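Local coordinates for PrgB (Enterococcus faecalis, PDB 6GED), which is a cell-wall-anchored surface protein of the antigen I/II family, probably an adhesin, whose glucan-binding-protein-C-like domain binds nucleic acid, at residues E212-F217 and I280-G285. Residues are numbered along the deposited sequence; the frame is centred on the assembly and turned at random.
Sequences EFVSDF and ISFSFG. With NA (sodium ion), chain D.
Phe282 sets its CB over one face of the Phe217 ring, 4.1 Å from the ring centroid, as a CH-pi contact. The planes of the Phe282 and Phe217 rings are 27° apart and offset, with little overlap and centroids 6.0 Å from each other. The Phe282 ring instead meets Tyr195 and Phe302. Phe282 CA also points a C-H at Asp216 O, just where 212-217 leaves the strand.

Ser283 pairs with Ser215 through two backbone hydrogen bonds. Ser283 N to Ser215 O is 2.8 Å and fairly straight, with 166° at the hydrogen. Ser215 N to Ser283 O is 2.9 Å. The Ser215 and Ser283 side chains share a face of the sheet; there Ser215 OG donates to Asp216 OD1 (2.7 Å), arriving from above the carboxylate plane. Lys170 forms a salt bridge to that same oxygen.

Phe284 faces Val214 in a non-hydrogen-bonded pair. Val214 CG1 comes within 4.1 Å of Phe284 CB, and the two side chains cross at about a right angle. The Phe284 ring stacks on Phe302.

Gly285 exchanges two backbone hydrogen bonds with Phe213. The Phe213 side chain swings between its own N and carbonyl carbon (chi1 68°), which lays the ring flat over the glycine backbone. Gly285 CA is 3.9 Å from the Phe213 ring centroid. Lys238 makes a cation-pi contact with this ring. One residue before Phe213, Glu212 OE1 binds the sodium ion at 2.6 Å; Asn201 OD1, Ser199 O and waters are further ligands.

Strand 211-215 is thus fastened antiparallel to strand 280-287 in the larger sheet of the domain. Val214 and Phe284 side chains lie on one face, and Ser215, Ser283 and the Phe213 ring on the other. Four backbone bonds set the register, and Gly285, with no side chain, lets the Phe213 ring lie directly on the backbone.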
# COMPACT_ATOMS: atom_id res chain seq x y z
N GLU A 212 -2.83 10.39 1.02
CA GLU A 212 -2.87 8.94 1.12
C GLU A 212 -3.29 8.55 2.55
O GLU A 212 -2.96 9.23 3.52
CB GLU A 212 -1.49 8.37 0.77
CG GLU A 212 -1.05 8.91 -0.63
CD GLU A 212 0.08 8.14 -1.27
OE1 GLU A 212 0.64 7.26 -0.61
OE2 GLU A 212 0.43 8.44 -2.44
N PHE A 213 -4.01 7.43 2.67
CA PHE A 213 -4.63 7.10 3.95
C PHE A 213 -4.63 5.59 4.15
O PHE A 213 -4.45 4.83 3.20
CB PHE A 213 -6.08 7.64 4.08
CG PHE A 213 -7.10 6.97 3.16
CD1 PHE A 213 -7.47 7.61 1.98
CD2 PHE A 213 -7.72 5.75 3.49
CE1 PHE A 213 -8.43 7.04 1.11
CE2 PHE A 213 -8.70 5.16 2.61
CZ PHE A 213 -9.02 5.84 1.41
N VAL A 214 -4.82 5.18 5.42
CA VAL A 214 -5.18 3.81 5.75
C VAL A 214 -6.48 3.90 6.56
O VAL A 214 -6.84 4.96 7.10
CB VAL A 214 -4.06 3.03 6.51
CG1 VAL A 214 -2.82 2.78 5.61
CG2 VAL A 214 -3.62 3.75 7.78
N SER A 215 -7.22 2.80 6.57
CA SER A 215 -8.52 2.83 7.23
C SER A 215 -9.01 1.39 7.37
O SER A 215 -8.37 0.46 6.88
CB SER A 215 -9.52 3.67 6.43
OG SER A 215 -9.68 3.06 5.17
N ASP A 216 -10.19 1.24 7.98
CA ASP A 216 -10.96 -0.01 7.86
C ASP A 216 -10.14 -1.22 8.31
O ASP A 216 -9.96 -2.19 7.58
CB ASP A 216 -11.44 -0.14 6.42
CG ASP A 216 -12.36 1.01 6.05
OD1 ASP A 216 -12.04 1.76 5.11
OD2 ASP A 216 -13.35 1.21 6.76
N PHE A 217 -9.56 -1.09 9.50
CA PHE A 217 -8.77 -2.18 10.05
C PHE A 217 -9.65 -3.38 10.32
O PHE A 217 -10.81 -3.24 10.70
CB PHE A 217 -8.04 -1.72 11.31
CG PHE A 217 -6.84 -0.89 10.97
CD1 PHE A 217 -5.63 -1.49 10.72
CD2 PHE A 217 -6.98 0.49 10.74
CE1 PHE A 217 -4.50 -0.69 10.31
CE2 PHE A 217 -5.88 1.27 10.33
CZ PHE A 217 -4.66 0.69 10.12
N ILE A 280 -3.82 -10.07 9.52
CA ILE A 280 -3.64 -8.68 9.13
C ILE A 280 -4.64 -8.34 8.02
O ILE A 280 -4.69 -9.01 6.99
CB ILE A 280 -2.22 -8.44 8.62
CG1 ILE A 280 -1.17 -8.63 9.73
CG2 ILE A 280 -2.11 -7.04 7.99
CD1 ILE A 280 0.30 -8.54 9.19
N SER A 281 -5.34 -7.22 8.20
CA SER A 281 -6.28 -6.75 7.18
C SER A 281 -6.53 -5.27 7.42
O SER A 281 -6.66 -4.85 8.57
CB SER A 281 -7.59 -7.60 7.28
OG SER A 281 -8.69 -6.98 6.76
N PHE A 282 -6.62 -4.49 6.33
CA PHE A 282 -6.85 -3.05 6.43
C PHE A 282 -7.05 -2.54 5.00
O PHE A 282 -6.76 -3.25 4.05
CB PHE A 282 -5.72 -2.30 7.12
CG PHE A 282 -4.41 -2.45 6.44
CD1 PHE A 282 -3.59 -3.56 6.70
CD2 PHE A 282 -3.98 -1.49 5.50
CE1 PHE A 282 -2.35 -3.71 6.02
CE2 PHE A 282 -2.76 -1.63 4.82
CZ PHE A 282 -1.94 -2.74 5.06
N SER A 283 -7.55 -1.31 4.87
CA SER A 283 -7.63 -0.69 3.56
C SER A 283 -6.63 0.45 3.47
O SER A 283 -6.21 1.01 4.48
CB SER A 283 -9.04 -0.13 3.30
OG SER A 283 -10.01 -1.19 3.24
N PHE A 284 -6.28 0.80 2.24
CA PHE A 284 -5.40 1.94 1.99
C PHE A 284 -5.92 2.62 0.74
O PHE A 284 -6.55 1.97 -0.11
CB PHE A 284 -3.91 1.53 1.84
CG PHE A 284 -3.63 0.60 0.69
CD1 PHE A 284 -3.68 -0.78 0.85
CD2 PHE A 284 -3.34 1.13 -0.58
CE1 PHE A 284 -3.44 -1.61 -0.21
CE2 PHE A 284 -3.08 0.30 -1.65
CZ PHE A 284 -3.14 -1.08 -1.47
N GLY A 285 -5.64 3.91 0.61
CA GLY A 285 -6.11 4.61 -0.57
C GLY A 285 -5.67 6.06 -0.62
O GLY A 285 -4.70 6.47 0.02
NA NA D . 3.07 7.98 -0.07
O HOH W 1 5.07 9.25 -1.10
O HOH W 2 3.80 6.16 -1.18